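Local coordinates for protein GDP-L-fucose synthase (Campylobacter jejuni subsp. jejuni serotype O:2, PDB 7M13) that binds NADPH and acts as a GDP-D-glycero-L-gluco-heptose synthase, an NADP-dependent nucleotide-sugar reductase in the biosynthesis of capsular polysaccharide heptose, at residues Tyr171-Phe177 with Met341-Tyr346; Asn176-Gly180 with Leu189-Leu194. All coordinates share one frame. Residues are numbered along the deposited sequence.

Contact 1: Tyr171-Phe177 with Met341-Tyr346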
loop_
_atom_site.group_PDB
_atom_site.type_symbol
_atom_site.label_atom_id
_atom_site.label_comp_id
_atom_site.label_asym_id
_atom_site.label_seq_id
_atom_site.Cartn_x
_atom_site.Cartn_y
_atom_site.Cartn_z
ATOM N N TYR B 171 3.200 -24.397 8.382
ATOM C CA TYR B 171 3.242 -25.266 9.577
ATOM C C TYR B 171 4.695 -25.664 9.716
ATOM O O TYR B 171 5.521 -25.279 8.911
ATOM C CB TYR B 171 2.257 -26.436 9.441
ATOM C CG TYR B 171 2.691 -27.549 8.524
ATOM C CD1 TYR B 171 2.737 -27.394 7.143
ATOM C CD2 TYR B 171 3.086 -28.785 9.026
ATOM C CE1 TYR B 171 3.168 -28.401 6.293
ATOM C CE2 TYR B 171 3.478 -29.814 8.186
ATOM C CZ TYR B 171 3.534 -29.635 6.817
ATOM O OH TYR B 171 3.945 -30.642 6.001
ATOM N N GLY B 172 5.062 -26.405 10.740
ATOM C CA GLY B 172 6.455 -26.869 10.760
ATOM C C GLY B 172 6.700 -27.724 11.963
ATOM O O GLY B 172 5.741 -27.985 12.690
ATOM N N THR B 173 7.942 -28.127 12.165
ATOM C CA THR B 173 8.295 -29.042 13.268
ATOM C C THR B 173 8.043 -28.282 14.574
ATOM O O THR B 173 7.179 -28.724 15.365
ATOM C CB THR B 173 9.715 -29.556 13.043
ATOM O OG1 THR B 173 9.661 -30.293 11.819
ATOM C CG2 THR B 173 10.220 -30.414 14.180
ATOM N N LYS B 174 8.703 -27.128 14.743
ATOM C CA LYS B 174 8.546 -26.263 15.939
ATOM C C LYS B 174 7.507 -25.174 15.663
ATOM O O LYS B 174 7.898 -23.992 15.561
ATOM C CB LYS B 174 9.891 -25.661 16.331
ATOM C CG LYS B 174 11.005 -26.680 16.537
ATOM C CD LYS B 174 12.168 -26.111 17.324
ATOM C CE LYS B 174 13.128 -27.167 17.833
ATOM N NZ LYS B 174 13.616 -28.030 16.733
ATOM N N ALA B 175 6.233 -25.562 15.591
ATOM C CA ALA B 175 5.091 -24.702 15.200
ATOM C C ALA B 175 4.501 -24.007 16.426
ATOM O O ALA B 175 4.946 -24.285 17.560
ATOM C CB ALA B 175 4.036 -25.529 14.502
ATOM N N ASN B 176 3.517 -23.136 16.188
ATOM C CA ASN B 176 2.764 -22.423 17.242
ATOM C C ASN B 176 1.421 -23.157 17.367
ATOM O O ASN B 176 0.616 -23.115 16.419
ATOM C CB ASN B 176 2.728 -20.924 16.929
ATOM C CG ASN B 176 1.818 -20.123 17.836
ATOM O OD1 ASN B 176 0.973 -20.668 18.543
ATOM N ND2 ASN B 176 1.987 -18.815 17.817
ATOM N N PHE B 177 1.240 -23.874 18.481
ATOM C CA PHE B 177 0.100 -24.794 18.712
ATOM C C PHE B 177 -0.982 -24.116 19.556
ATOM O O PHE B 177 -1.884 -24.836 20.019
ATOM C CB PHE B 177 0.593 -26.066 19.394
ATOM C CG PHE B 177 1.596 -26.838 18.583
ATOM C CD1 PHE B 177 1.179 -27.674 17.552
ATOM C CD2 PHE B 177 2.946 -26.764 18.875
ATOM C CE1 PHE B 177 2.108 -28.396 16.815
ATOM C CE2 PHE B 177 3.867 -27.495 18.142
ATOM C CZ PHE B 177 3.448 -28.313 17.118
ATOM N N MET B 341 6.574 -35.205 11.435
ATOM C CA MET B 341 7.727 -34.466 12.010
ATOM C C MET B 341 7.197 -33.531 13.104
ATOM O O MET B 341 7.828 -33.447 14.177
ATOM C CB MET B 341 8.478 -33.641 10.956
ATOM C CG MET B 341 9.033 -34.443 9.793
ATOM S SD MET B 341 9.568 -33.339 8.429
ATOM C CE MET B 341 11.035 -32.650 9.192
ATOM N N MET B 342 6.098 -32.812 12.826
ATOM C CA MET B 342 5.517 -31.797 13.735
ATOM C C MET B 342 4.981 -32.494 15.001
ATOM O O MET B 342 5.217 -31.973 16.117
ATOM C CB MET B 342 4.405 -31.010 13.028
ATOM C CG MET B 342 3.845 -29.882 13.874
ATOM S SD MET B 342 2.694 -28.767 12.994
ATOM C CE MET B 342 1.492 -29.929 12.349
ATOM N N TYR B 343 4.322 -33.648 14.857
ATOM C CA TYR B 343 3.733 -34.388 16.012
ATOM C C TYR B 343 4.854 -34.917 16.916
ATOM O O TYR B 343 4.740 -34.800 18.146
ATOM C CB TYR B 343 2.806 -35.527 15.572
ATOM C CG TYR B 343 1.963 -36.090 16.698
ATOM C CD1 TYR B 343 1.317 -35.257 17.600
ATOM C CD2 TYR B 343 1.812 -37.461 16.865
ATOM C CE1 TYR B 343 0.552 -35.762 18.640
ATOM C CE2 TYR B 343 1.053 -37.984 17.905
ATOM C CZ TYR B 343 0.417 -37.132 18.789
ATOM O OH TYR B 343 -0.342 -37.624 19.808
ATOM N N GLU B 344 5.920 -35.467 16.335
ATOM C CA GLU B 344 7.080 -35.969 17.116
ATOM C C GLU B 344 7.602 -34.828 17.997
ATOM O O GLU B 344 7.789 -35.059 19.205
ATOM C CB GLU B 344 8.153 -36.546 16.194
ATOM C CG GLU B 344 7.707 -37.817 15.488
ATOM C CD GLU B 344 7.334 -38.966 16.415
ATOM O OE1 GLU B 344 6.122 -39.168 16.655
ATOM O OE2 GLU B 344 8.258 -39.656 16.897
ATOM N N TRP B 345 7.798 -33.627 17.440
ATOM C CA TRP B 345 8.290 -32.471 18.234
ATOM C C TRP B 345 7.236 -32.106 19.281
ATOM O O TRP B 345 7.625 -31.783 20.424
ATOM C CB TRP B 345 8.661 -31.249 17.383
ATOM C CG TRP B 345 9.316 -30.193 18.223
ATOM C CD1 TRP B 345 10.562 -30.262 18.778
ATOM C CD2 TRP B 345 8.740 -28.955 18.683
ATOM N NE1 TRP B 345 10.816 -29.141 19.520
ATOM C CE2 TRP B 345 9.719 -28.318 19.478
ATOM C CE3 TRP B 345 7.514 -28.309 18.485
ATOM C CZ2 TRP B 345 9.504 -27.075 20.072
ATOM C CZ3 TRP B 345 7.301 -27.079 19.073
ATOM C CH2 TRP B 345 8.284 -26.473 19.856
ATOM N N TYR B 346 5.953 -32.121 18.911
ATOM C CA TYR B 346 4.858 -31.665 19.802
ATOM C C TYR B 346 4.914 -32.460 21.110
ATOM O O TYR B 346 4.776 -31.841 22.181
ATOM C CB TYR B 346 3.466 -31.823 19.188
ATOM C CG TYR B 346 2.388 -31.312 20.111
ATOM C CD1 TYR B 346 2.053 -29.970 20.127
ATOM C CD2 TYR B 346 1.760 -32.141 21.032
ATOM C CE1 TYR B 346 1.084 -29.469 20.982
ATOM C CE2 TYR B 346 0.793 -31.657 21.900
ATOM C CZ TYR B 346 0.449 -30.317 21.872
ATOM O OH TYR B 346 -0.497 -29.804 22.708
#

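Contact 2: Asn176-Gly180 with Leu189-Leu194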
loop_
_atom_site.group_PDB
_atom_site.type_symbol
_atom_site.label_atom_id
_atom_site.label_comp_id
_atom_site.label_asym_id
_atom_site.label_seq_id
_atom_site.Cartn_x
_atom_site.Cartn_y
_atom_site.Cartn_z
ATOM N N ASN B 176 3.517 -23.136 16.188
ATOM C CA ASN B 176 2.764 -22.423 17.242
ATOM C C ASN B 176 1.421 -23.157 17.367
ATOM O O ASN B 176 0.616 -23.115 16.419
ATOM C CB ASN B 176 2.728 -20.924 16.929
ATOM C CG ASN B 176 1.818 -20.123 17.836
ATOM O OD1 ASN B 176 0.973 -20.668 18.543
ATOM N ND2 ASN B 176 1.987 -18.815 17.817
ATOM N N PHE B 177 1.240 -23.874 18.481
ATOM C CA PHE B 177 0.100 -24.794 18.712
ATOM C C PHE B 177 -0.982 -24.116 19.556
ATOM O O PHE B 177 -1.884 -24.836 20.019
ATOM C CB PHE B 177 0.593 -26.066 19.394
ATOM C CG PHE B 177 1.596 -26.838 18.583
ATOM C CD1 PHE B 177 1.179 -27.674 17.552
ATOM C CD2 PHE B 177 2.946 -26.764 18.875
ATOM C CE1 PHE B 177 2.108 -28.396 16.815
ATOM C CE2 PHE B 177 3.867 -27.495 18.142
ATOM C CZ PHE B 177 3.448 -28.313 17.118
ATOM N N ASP B 178 -0.920 -22.788 19.720
ATOM C CA ASP B 178 -1.950 -22.003 20.454
ATOM C C ASP B 178 -3.296 -22.117 19.721
ATOM O O ASP B 178 -3.308 -22.038 18.468
ATOM C CB ASP B 178 -1.519 -20.546 20.644
ATOM C CG ASP B 178 -0.287 -20.395 21.517
ATOM O OD1 ASP B 178 0.151 -19.241 21.718
ATOM O OD2 ASP B 178 0.224 -21.434 21.988
ATOM N N PHE B 179 -4.380 -22.328 20.483
ATOM C CA PHE B 179 -5.775 -22.460 19.980
ATOM C C PHE B 179 -6.304 -21.090 19.545
ATOM O O PHE B 179 -5.966 -20.083 20.194
ATOM C CB PHE B 179 -6.710 -23.031 21.052
ATOM C CG PHE B 179 -6.578 -24.513 21.296
ATOM C CD1 PHE B 179 -6.967 -25.427 20.328
ATOM C CD2 PHE B 179 -6.082 -24.992 22.501
ATOM C CE1 PHE B 179 -6.846 -26.789 20.554
ATOM C CE2 PHE B 179 -5.960 -26.354 22.723
ATOM C CZ PHE B 179 -6.342 -27.247 21.749
ATOM N N GLY B 180 -7.139 -21.082 18.507
ATOM C CA GLY B 180 -7.845 -19.891 17.998
ATOM C C GLY B 180 -6.902 -18.872 17.369
ATOM O O GLY B 180 -7.252 -17.685 17.383
ATOM N N LEU B 189 -3.646 -30.683 14.616
ATOM C CA LEU B 189 -2.804 -31.715 15.270
ATOM C C LEU B 189 -3.139 -31.695 16.763
ATOM O O LEU B 189 -3.361 -32.793 17.332
ATOM C CB LEU B 189 -1.320 -31.437 15.026
ATOM C CG LEU B 189 -0.365 -32.462 15.629
ATOM C CD1 LEU B 189 -0.647 -33.856 15.083
ATOM C CD2 LEU B 189 1.081 -32.075 15.367
ATOM N N ARG B 190 -3.229 -30.502 17.364
ATOM C CA ARG B 190 -3.454 -30.385 18.829
ATOM C C ARG B 190 -4.863 -30.862 19.172
ATOM O O ARG B 190 -5.010 -31.500 20.228
ATOM C CB ARG B 190 -3.246 -28.965 19.356
ATOM C CG ARG B 190 -3.151 -28.920 20.877
ATOM C CD ARG B 190 -2.614 -27.609 21.413
ATOM N NE ARG B 190 -2.705 -27.530 22.865
ATOM C CZ ARG B 190 -2.442 -26.439 23.576
ATOM N NH1 ARG B 190 -2.553 -26.467 24.892
ATOM N NH2 ARG B 190 -2.056 -25.328 22.974
ATOM N N LYS B 191 -5.851 -30.571 18.330
ATOM C CA LYS B 191 -7.263 -30.983 18.567
ATOM C C LYS B 191 -7.345 -32.511 18.649
ATOM O O LYS B 191 -8.008 -33.032 19.575
ATOM C CB LYS B 191 -8.185 -30.477 17.454
ATOM C CG LYS B 191 -8.615 -29.018 17.569
ATOM C CD LYS B 191 -9.746 -28.635 16.615
ATOM C CE LYS B 191 -10.966 -29.529 16.730
ATOM N NZ LYS B 191 -12.166 -28.945 16.077
ATOM N N PHE B 192 -6.712 -33.228 17.720
ATOM C CA PHE B 192 -6.754 -34.712 17.709
ATOM C C PHE B 192 -5.943 -35.269 18.883
ATOM O O PHE B 192 -6.354 -36.295 19.421
ATOM C CB PHE B 192 -6.294 -35.276 16.365
ATOM C CG PHE B 192 -7.415 -35.343 15.368
ATOM C CD1 PHE B 192 -8.288 -36.416 15.358
ATOM C CD2 PHE B 192 -7.631 -34.303 14.474
ATOM C CE1 PHE B 192 -9.339 -36.467 14.454
ATOM C CE2 PHE B 192 -8.672 -34.364 13.562
ATOM C CZ PHE B 192 -9.535 -35.435 13.564
ATOM N N HIS B 193 -4.827 -34.636 19.257
ATOM C CA HIS B 193 -3.983 -35.092 20.393
ATOM C C HIS B 193 -4.812 -35.056 21.683
ATOM O O HIS B 193 -4.830 -36.072 22.412
ATOM C CB HIS B 193 -2.698 -34.265 20.492
ATOM C CG HIS B 193 -1.839 -34.661 21.639
ATOM N ND1 HIS B 193 -1.092 -35.823 21.629
ATOM C CD2 HIS B 193 -1.620 -34.070 22.833
ATOM C CE1 HIS B 193 -0.432 -35.923 22.767
ATOM N NE2 HIS B 193 -0.741 -34.858 23.521
ATOM N N LEU B 194 -5.497 -33.945 21.949
ATOM C CA LEU B 194 -6.333 -33.776 23.166
ATOM C C LEU B 194 -7.532 -34.731 23.115
ATOM O O LEU B 194 -7.896 -35.256 24.181
ATOM C CB LEU B 194 -6.800 -32.327 23.291
ATOM C CG LEU B 194 -5.694 -31.291 23.478
ATOM C CD1 LEU B 194 -6.299 -29.938 23.792
ATOM C CD2 LEU B 194 -4.719 -31.716 24.564
#

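Contact 1: Tyr171-Phe177 with Met341-Tyr346
In this extended short-chain dehydrogenase, the loop that leaves Rossmann strand 162-171 packs against the C-terminal helix 335-347, burying 537 Å² between Tyr171-Phe177 and Met341-Tyr346. The backbones come closest at Thr173 and Met342, whose CA atoms lie 3.9 Å apart, so the loop backbone rests almost directly on the helix. Met341 meets the loop through its CB, 3.7 Å from Thr173 OG1. Met342 has the largest area covered by the loop (104 Å²), extending between Tyr171, Ala175 and Phe177. Its CG sits 2.9 Å from Gly172 O, a carbonyl that this packing buries without a hydrogen-bonding partner, and its SD makes Met-aromatic contacts with two rings, at the edge of Tyr171 (5.3 Å to the centroid) and obliquely to Phe177 (5.0 Å to the centroid). One helical turn on, Trp345 packs against the loop at Thr173-Ala175. Lys174 CA stands over the six-membered ring in a CH-pi contact, 3.6 Å from its centroid, while Lys174 NZ lies 4.6 Å from the centroid of the five-membered ring in an off-centre cation-pi contact and also forms a salt bridge with Glu26. The salt bridge links the loop to helix 19-30 as well, near the NADP pocket: Ala175 has its side chain about 5 Å from that of the cofactor-binding Thr19. Tyr346 completes the series, its hydroxyl hydrogen-bonded to Asp209. Its ring edge points at the face of Phe177 in a T-shaped pair, centroids 4.7 Å apart and planes at 77°, with Tyr346 CD1 3.5 Å from Phe177 CG.

Contact 2: Asn176-Gly180 with Leu189-Leu194
The irregular backbone of Asn176-Gly180 runs beside helix 184-199, approaching it most closely where the CA atoms of Phe177 and Arg190 are 6.6 Å apart, a separation bridged largely by side chains. An Asx turn opens the segment: Asn176 OD1 accepts a hydrogen bond from Asp178 N at 3.1 Å. Together the segments form part of the connection from the Rossmann sheet into the smaller, substrate-binding part of this epimerase/dehydratase fold. Arg190, with its side chain extended, spans the gap and donates from NH2 to Phe177 O (3.0 Å, 167°), while its NH1 forms a salt bridge with Asp209 of helix 203-210. Phe179 CE2 lies over one face of the guanidinium. Leu189, the residue before, packs its CD2 4.1 Å from Phe177 CE1. Lys191, predicted to bind substrate, offers its aliphatic CG to the Phe179 ring edge; in this model its NZ bonds to the carbonyls of Phe225 and Glu233. Phe179 also stacks on Phe225, and its ring edge meets Leu194, with CZ 3.4 Å from Leu194 CD1.

Overall arrangement
From the N terminus, the chain lays down the strands 11-14 to 105-111 before strand 162-171 delivers it into the loop from which both contacts start. Contact 2 closes first, a short local loop in which helix 184-199 packs back on residues 176-180. Contact 1 closes much later, when helix 335-347 returns to residues 171-177 after 163 intervening residues. The two share Asn176 and Phe177, and contact 2 nests wholly within the span of contact 1. The two helices also meet directly, Tyr343 OH lying 2.7 Å from His193 ND1 in a probable hydrogen bond, while Phe177, which touches both helices, brings in the interdomain loop.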